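Local coordinates for protein fiber (Bovine adenovirus 4, PDB 4UE0) that forms the trimeric head domain of the viral fibre, a capsid protein that probably carries the receptor-binding surface used in attachment to host cells, at residues A[19-24]-A[38-44]; A[50-56]-A[95-101]; A[74-79]-A[106-112]. All coordinates share one frame. Where two conformers were deposited one is given. Residues are numbered along the deposited sequence.

Interaction 1 of 3, residues A[19-24]-A[38-44]; sequences FIIALG and LNCSQFM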
# COMPACT_ATOMS: atom_id res chain seq x y z
N PHE A 19 13.83 19.30 -3.11
CA PHE A 19 13.75 17.84 -3.14
C PHE A 19 12.85 17.40 -4.31
O PHE A 19 12.26 18.23 -5.03
CB PHE A 19 13.35 17.25 -1.78
CG PHE A 19 11.95 17.60 -1.32
CD1 PHE A 19 11.71 18.76 -0.59
CD2 PHE A 19 10.86 16.77 -1.61
CE1 PHE A 19 10.43 19.09 -0.14
CE2 PHE A 19 9.59 17.09 -1.17
CZ PHE A 19 9.38 18.27 -0.47
N ILE A 20 12.81 16.09 -4.54
CA ILE A 20 12.09 15.45 -5.66
C ILE A 20 11.04 14.53 -5.10
O ILE A 20 11.29 13.80 -4.13
CB ILE A 20 13.04 14.51 -6.49
CG1 ILE A 20 14.01 15.32 -7.33
CG2 ILE A 20 12.29 13.52 -7.41
CD1 ILE A 20 13.39 16.02 -8.53
N ILE A 21 9.88 14.53 -5.75
CA ILE A 21 8.92 13.46 -5.59
C ILE A 21 8.62 12.90 -6.96
O ILE A 21 8.74 13.60 -7.98
CB ILE A 21 7.61 13.85 -4.91
CG1 ILE A 21 6.78 14.82 -5.73
CG2 ILE A 21 7.88 14.34 -3.53
CD1 ILE A 21 5.35 14.85 -5.25
N ALA A 22 8.33 11.60 -7.01
CA ALA A 22 8.10 10.93 -8.29
C ALA A 22 6.76 10.22 -8.25
O ALA A 22 6.55 9.30 -7.45
CB ALA A 22 9.23 9.97 -8.62
N LEU A 23 5.87 10.69 -9.12
CA LEU A 23 4.49 10.21 -9.22
C LEU A 23 4.28 9.33 -10.43
O LEU A 23 4.86 9.58 -11.49
CB LEU A 23 3.53 11.39 -9.30
CG LEU A 23 3.59 12.38 -8.14
CD1 LEU A 23 2.81 13.66 -8.48
CD2 LEU A 23 3.02 11.72 -6.90
N GLY A 24 3.46 8.32 -10.25
CA GLY A 24 3.00 7.48 -11.33
C GLY A 24 1.50 7.48 -11.33
O GLY A 24 0.86 7.63 -10.28
N LEU A 38 -3.02 6.56 -8.47
CA LEU A 38 -1.95 7.53 -8.29
C LEU A 38 -0.97 6.97 -7.28
O LEU A 38 -1.38 6.59 -6.17
CB LEU A 38 -2.49 8.87 -7.76
CG LEU A 38 -1.46 9.98 -7.57
CD1 LEU A 38 -0.75 10.35 -8.85
CD2 LEU A 38 -2.11 11.22 -6.96
N ASN A 39 0.30 6.92 -7.63
CA ASN A 39 1.26 6.56 -6.64
C ASN A 39 2.46 7.44 -6.59
O ASN A 39 2.69 8.26 -7.45
CB ASN A 39 1.62 5.14 -6.78
CG ASN A 39 2.18 4.82 -8.09
OD1 ASN A 39 2.96 5.60 -8.68
ND2 ASN A 39 1.77 3.68 -8.63
N CYS A 40 3.18 7.29 -5.51
CA CYS A 40 4.35 8.09 -5.24
C CYS A 40 5.41 7.23 -4.63
O CYS A 40 5.15 6.47 -3.71
CB CYS A 40 3.94 9.20 -4.27
SG CYS A 40 5.13 10.53 -4.04
N SER A 41 6.63 7.37 -5.13
CA SER A 41 7.77 6.69 -4.51
C SER A 41 8.13 7.32 -3.18
O SER A 41 7.70 8.46 -2.88
CB SER A 41 8.98 6.68 -5.45
OG SER A 41 8.77 5.87 -6.59
N GLN A 42 8.91 6.63 -2.35
CA GLN A 42 9.43 7.26 -1.16
C GLN A 42 10.20 8.54 -1.52
O GLN A 42 10.75 8.68 -2.60
CB GLN A 42 10.31 6.30 -0.38
CG GLN A 42 11.60 5.92 -1.08
CD GLN A 42 12.33 4.84 -0.31
OE1 GLN A 42 11.78 3.79 0.00
NE2 GLN A 42 13.58 5.10 0.02
N PHE A 43 10.19 9.48 -0.59
CA PHE A 43 10.89 10.73 -0.80
C PHE A 43 11.34 11.29 0.53
O PHE A 43 10.81 10.95 1.59
CB PHE A 43 10.03 11.74 -1.55
CG PHE A 43 8.83 12.25 -0.77
CD1 PHE A 43 7.67 11.49 -0.72
CD2 PHE A 43 8.87 13.45 -0.10
CE1 PHE A 43 6.57 11.92 -0.00
CE2 PHE A 43 7.77 13.88 0.62
CZ PHE A 43 6.63 13.11 0.68
N MET A 44 12.30 12.21 0.46
CA MET A 44 12.89 12.80 1.65
C MET A 44 12.68 14.32 1.61
O MET A 44 13.43 15.06 0.94
CB MET A 44 14.37 12.51 1.85
CG MET A 44 14.82 13.05 3.19
SD MET A 44 16.57 12.71 3.47
CE MET A 44 16.47 11.03 4.09
O HOH W 1 13.16 12.79 -2.33
O HOH W 2 11.79 10.69 -4.76
O HOH W 3 9.09 10.14 -4.76
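Strand 19-24 forms an antiparallel β-hairpin of the fibre-head β-sandwich with residues 38-40, and 41-44 runs on beside it as a loop; the N-to-C directions make 153°, and the axes come within 4.6 Å. The backbones part toward F19: L23 CA to C40 CA is 4.5 Å, F19 CA to M44 CA 7.0 Å. F19 CE2 packs 3.9 Å from F43 CD2. A water donates to I20 O (2.8 Å) and accepts from M44 N (3.0 Å). I21 CG2 sits 3.9 Å from the F43 ring centroid, 23° off its normal, a CH-pi contact. A22 N donates to another water (2.8 Å), which lies 3.1 Å from Q42 O and can donate to it, while A22 O accepts from S41 N at 3.0 Å. S41 OG bonds S117 and T119 of the second subunit. L23 CD2 lies 3.7 Å from C40 SG in a non-hydrogen-bonded pair. G24 and N39 form the hydrogen-bonded pair: G24 N to N39 O 2.9 Å, N39 N to G24 O 2.8 Å.

Interaction 2 of 3, residues A[50-56]-A[95-101]; sequences TTIYFQA and SIISINF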
# COMPACT_ATOMS: atom_id res chain seq x y z
N THR A 50 3.75 20.93 4.59
CA THR A 50 2.41 20.41 4.71
C THR A 50 1.77 20.19 3.35
O THR A 50 0.81 19.44 3.24
CB THR A 50 1.50 21.32 5.55
OG1 THR A 50 1.52 22.65 5.03
CG2 THR A 50 1.97 21.36 6.96
N THR A 51 2.25 20.89 2.34
CA THR A 51 1.65 20.84 1.01
C THR A 51 2.72 20.82 -0.06
O THR A 51 3.68 21.60 0.03
CB THR A 51 0.72 22.05 0.73
OG1 THR A 51 -0.19 22.24 1.83
CG2 THR A 51 -0.02 21.90 -0.58
N ILE A 52 2.58 19.93 -1.03
CA ILE A 52 3.39 19.93 -2.24
C ILE A 52 2.45 20.21 -3.39
O ILE A 52 1.43 19.55 -3.53
CB ILE A 52 4.09 18.58 -2.45
CG1 ILE A 52 5.09 18.32 -1.33
CG2 ILE A 52 4.77 18.54 -3.80
CD1 ILE A 52 5.66 16.91 -1.34
N TYR A 53 2.77 21.22 -4.19
CA TYR A 53 1.91 21.59 -5.31
C TYR A 53 2.76 21.79 -6.55
O TYR A 53 3.96 22.06 -6.48
CB TYR A 53 1.10 22.86 -4.97
CG TYR A 53 1.95 24.01 -4.61
CD1 TYR A 53 2.64 24.74 -5.59
CD2 TYR A 53 2.15 24.36 -3.29
CE1 TYR A 53 3.49 25.75 -5.25
CE2 TYR A 53 2.97 25.42 -2.95
CZ TYR A 53 3.65 26.11 -3.94
OH TYR A 53 4.50 27.15 -3.60
N PHE A 54 2.13 21.69 -7.70
CA PHE A 54 2.80 21.81 -8.96
C PHE A 54 1.77 21.87 -10.08
O PHE A 54 0.59 21.56 -9.88
CB PHE A 54 3.77 20.63 -9.18
CG PHE A 54 3.10 19.29 -9.17
CD1 PHE A 54 2.83 18.63 -7.96
CD2 PHE A 54 2.72 18.70 -10.36
CE1 PHE A 54 2.20 17.41 -7.97
CE2 PHE A 54 2.10 17.49 -10.37
CZ PHE A 54 1.84 16.84 -9.18
N GLN A 55 2.24 22.24 -11.25
CA GLN A 55 1.37 22.34 -12.41
C GLN A 55 1.43 21.01 -13.15
O GLN A 55 2.51 20.48 -13.47
CB GLN A 55 1.78 23.52 -13.28
CG GLN A 55 0.73 23.99 -14.26
CD GLN A 55 1.15 25.27 -14.94
OE1 GLN A 55 2.23 25.82 -14.66
NE2 GLN A 55 0.31 25.76 -15.84
N ALA A 56 0.25 20.45 -13.41
CA ALA A 56 0.15 19.12 -13.95
C ALA A 56 0.32 19.13 -15.41
O ALA A 56 -0.09 20.07 -16.08
CB ALA A 56 -1.20 18.50 -13.63
N SER A 95 -5.07 23.47 -13.45
CA SER A 95 -3.96 22.61 -13.76
C SER A 95 -3.03 22.38 -12.55
O SER A 95 -2.02 21.70 -12.70
CB SER A 95 -3.19 23.19 -14.96
OG SER A 95 -2.79 24.53 -14.69
N ILE A 96 -3.41 22.88 -11.38
CA ILE A 96 -2.56 22.80 -10.20
C ILE A 96 -2.98 21.61 -9.36
O ILE A 96 -4.10 21.54 -8.88
CB ILE A 96 -2.64 24.07 -9.31
CG1 ILE A 96 -2.29 25.35 -10.09
CG2 ILE A 96 -1.72 23.92 -8.09
CD1 ILE A 96 -0.89 25.37 -10.63
N ILE A 97 -2.05 20.68 -9.18
CA ILE A 97 -2.24 19.56 -8.27
C ILE A 97 -1.65 19.91 -6.91
O ILE A 97 -0.51 20.41 -6.83
CB ILE A 97 -1.59 18.29 -8.85
CG1 ILE A 97 -2.30 17.95 -10.16
CG2 ILE A 97 -1.67 17.13 -7.84
CD1 ILE A 97 -1.83 16.72 -10.88
N SER A 98 -2.41 19.64 -5.85
CA SER A 98 -1.98 19.82 -4.48
C SER A 98 -2.03 18.49 -3.73
O SER A 98 -3.05 17.80 -3.74
CB SER A 98 -2.89 20.83 -3.79
OG SER A 98 -2.78 22.11 -4.39
N ILE A 99 -0.90 18.18 -3.10
CA ILE A 99 -0.74 17.03 -2.23
C ILE A 99 -0.65 17.59 -0.82
O ILE A 99 0.34 18.24 -0.46
CB ILE A 99 0.55 16.24 -2.57
CG1 ILE A 99 0.54 15.75 -4.02
CG2 ILE A 99 0.71 15.05 -1.62
CD1 ILE A 99 1.86 15.23 -4.52
N ASN A 100 -1.69 17.35 -0.04
CA ASN A 100 -1.77 17.87 1.32
C ASN A 100 -1.56 16.79 2.32
O ASN A 100 -2.27 15.76 2.29
CB ASN A 100 -3.11 18.56 1.55
CG ASN A 100 -3.06 19.99 1.13
OD1 ASN A 100 -2.44 20.82 1.82
ND2 ASN A 100 -3.70 20.32 0.04
N PHE A 101 -0.62 16.99 3.21
CA PHE A 101 -0.34 16.08 4.33
C PHE A 101 -1.14 16.54 5.54
O PHE A 101 -1.27 17.74 5.79
CB PHE A 101 1.16 16.03 4.60
CG PHE A 101 1.92 15.51 3.43
CD1 PHE A 101 2.05 14.15 3.22
CD2 PHE A 101 2.43 16.38 2.49
CE1 PHE A 101 2.69 13.67 2.10
CE2 PHE A 101 3.08 15.88 1.37
CZ PHE A 101 3.19 14.54 1.17
O HOH W 4 -1.87 20.38 4.36
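S95 opens the antiparallel edge-strand pairing of one sheet of the head's β-sandwich, with I52, F54, I97 and I99 on the inward face; the short axes run at 170° and approach to 4.6 Å. The S95 carbonyl O accepts from A56 N at 2.7 Å with an N-H...O angle of 171°, so the ladder extends by one bond past the regular strands. I96 forms a non-hydrogen-bonded pair with Q55, its CD1 lying 4.2 Å from Q55 CB on the more exposed face that also carries Y53. I97 and F54 make a hydrogen-bonded pair, with I97 N to F54 O at 2.9 Å and F54 N to I97 O at 3.1 Å. Both bonds are bent, at 149° and 147°, and F54 CA to I97 CA is 5.6 Å. The F54 ring folds over I97, whose CB is 4.1 Å from the ring centroid and 24° off its normal, a CH-pi contact; I97 CD1 also reaches A56 CB at 3.3 Å. S98 then pairs with Y53 without hydrogen bonds. I99 bonds I52 by shorter, straighter links: I99 N to I52 O 2.7 Å (169°), I52 N to I99 O 2.9 Å (164°). N100 OD1 accepts from T51 OG1 at 2.7 Å, and F101 N closes the ladder on T50 O at 2.8 Å. S98 and N100 carry backbone hydrogen bonds to S91 and T89 of strand 83-93. I52, F54 and I99 pack on strand 19-29 of the other sheet, while helix 58-61 places L60 against F54 and I97.

Interaction 3 of 3, residues A[74-79]-A[106-112]; sequences CTQQLP and EPNIMVS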
# COMPACT_ATOMS: atom_id res chain seq x y z
N CYS A 74 0.79 7.67 4.45
CA CYS A 74 2.20 7.37 4.45
C CYS A 74 2.74 7.53 5.84
O CYS A 74 2.02 7.97 6.74
CB CYS A 74 2.94 8.26 3.43
SG CYS A 74 2.93 10.00 3.84
N THR A 75 4.02 7.18 6.04
CA THR A 75 4.63 7.26 7.35
C THR A 75 6.03 7.83 7.28
O THR A 75 6.68 7.83 6.24
CB THR A 75 4.71 5.88 8.05
OG1 THR A 75 5.66 5.04 7.38
CG2 THR A 75 3.34 5.20 8.14
N GLN A 76 6.47 8.29 8.45
CA GLN A 76 7.89 8.52 8.72
C GLN A 76 8.26 7.84 10.04
O GLN A 76 7.45 7.77 10.96
CB GLN A 76 8.23 10.00 8.86
CG GLN A 76 8.11 10.78 7.57
CD GLN A 76 8.43 12.23 7.79
OE1 GLN A 76 7.80 12.91 8.61
NE2 GLN A 76 9.44 12.74 7.09
N GLN A 77 9.48 7.34 10.10
CA GLN A 77 10.05 6.75 11.30
C GLN A 77 10.94 7.77 11.95
O GLN A 77 11.94 8.21 11.37
CB GLN A 77 10.83 5.50 10.94
CG GLN A 77 11.49 4.83 12.12
CD GLN A 77 12.10 3.51 11.79
OE1 GLN A 77 11.50 2.71 11.12
NE2 GLN A 77 13.30 3.28 12.29
N LEU A 78 10.54 8.18 13.16
CA LEU A 78 11.23 9.25 13.87
C LEU A 78 12.50 8.72 14.50
O LEU A 78 12.70 7.52 14.62
CB LEU A 78 10.30 9.85 14.91
CG LEU A 78 9.29 10.88 14.40
CD1 LEU A 78 9.04 10.91 12.91
CD2 LEU A 78 7.98 10.68 15.14
N PRO A 79 13.40 9.63 14.90
CA PRO A 79 14.67 9.15 15.45
C PRO A 79 14.56 8.19 16.65
O PRO A 79 15.42 7.32 16.81
CB PRO A 79 15.36 10.45 15.86
CG PRO A 79 14.81 11.47 14.93
CD PRO A 79 13.37 11.09 14.77
N GLU A 106 8.35 15.67 9.00
CA GLU A 106 9.64 15.87 9.64
C GLU A 106 10.71 16.06 8.58
O GLU A 106 10.85 15.23 7.68
CB GLU A 106 10.04 14.67 10.49
CG GLU A 106 9.06 14.32 11.57
CD GLU A 106 9.00 15.36 12.65
OE1 GLU A 106 10.05 15.92 13.01
OE2 GLU A 106 7.89 15.62 13.15
N PRO A 107 11.52 17.12 8.68
CA PRO A 107 12.60 17.26 7.72
C PRO A 107 13.62 16.13 7.77
O PRO A 107 13.96 15.65 8.84
CB PRO A 107 13.28 18.58 8.15
CG PRO A 107 12.26 19.32 8.96
CD PRO A 107 11.49 18.24 9.64
N ASN A 108 14.14 15.76 6.61
CA ASN A 108 15.31 14.88 6.50
C ASN A 108 15.09 13.45 7.00
O ASN A 108 16.02 12.77 7.39
CB ASN A 108 16.54 15.53 7.15
CG ASN A 108 16.76 16.95 6.64
OD1 ASN A 108 16.88 17.91 7.43
ND2 ASN A 108 16.74 17.09 5.34
N ILE A 109 13.83 13.02 6.95
CA ILE A 109 13.47 11.66 7.25
C ILE A 109 12.65 11.14 6.07
O ILE A 109 11.74 11.81 5.58
CB ILE A 109 12.64 11.58 8.56
CG1 ILE A 109 13.48 12.03 9.74
CG2 ILE A 109 12.09 10.16 8.73
CD1 ILE A 109 12.75 11.97 11.06
N MET A 110 12.95 9.93 5.62
CA MET A 110 12.26 9.37 4.49
C MET A 110 10.76 9.18 4.77
O MET A 110 10.37 8.75 5.85
CB MET A 110 12.86 8.01 4.13
CG MET A 110 12.49 7.54 2.73
SD MET A 110 13.24 8.49 1.37
CE MET A 110 14.94 7.99 1.56
N VAL A 111 9.94 9.46 3.77
CA VAL A 111 8.50 9.24 3.78
C VAL A 111 8.25 8.00 2.92
O VAL A 111 8.78 7.90 1.81
CB VAL A 111 7.74 10.43 3.20
CG1 VAL A 111 6.25 10.17 3.16
CG2 VAL A 111 8.01 11.70 3.99
N SER A 112 7.44 7.06 3.44
CA SER A 112 7.16 5.85 2.68
C SER A 112 6.36 6.13 1.39
O SER A 112 5.59 7.08 1.31
CB SER A 112 6.40 4.85 3.54
OG SER A 112 5.22 5.41 4.08
O HOH W 5 11.17 6.96 7.68
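Q76 spends its side-chain amide on the backbone of 106-112: OE1 accepts from E106 N at 2.8 Å, while NE2 donates to E106 O and I109 O, each at 2.9 Å. Both NE2 protons can thus be used, and OE1 has a further, weak bond with Y86. The two carbonyls bracket a type II β turn, E106 to I109, in which N108 has phi/psi of 65/27°. The amide holds the turn in the loop between strands 96-101 and 114-120 against strand 70-77, which within the chain borders its sheet in the β-sandwich of the head. Further along, toward C74 and S112, S112 N donates to T75 O (3.0 Å, 163°) and T75 N donates to S112 OG (2.9 Å, 151°). T75 OG1 has its partner in Y71 of the second subunit. A water accepts from Q77 N (3.0 Å) and donates to M110 O (2.7 Å). C74 SG lies 3.4 Å from V111 CG1, and P79 CD 3.9 Å from I109 CD1, both apolar contacts.

How the interactions relate
The two sheets of the β-sandwich share out the contacts: interaction 1 lies in sheet 8-16/19-29/34-40/114-120, while interaction 2 and the strand of interaction 3 belong to the other. Centres of interactions 1 and 2 are about 12 Å apart, and L23 CD1 to F54 CZ (3.4 Å) records the sheets meeting face to face. Interaction 3, with its centre about 13 Å and 19 Å from theirs, joins interaction 1 through a probable hydrogen bond, V111 N to F43 O (2.8 Å), and touches interaction 2 at F101 CE1 to C74 SG (4.1 Å). Interaction 1 comes first in sequence; the segments of 2 and 3 alternate. Interactions 1 and 3 face the second subunit; no other chain touches interaction 2.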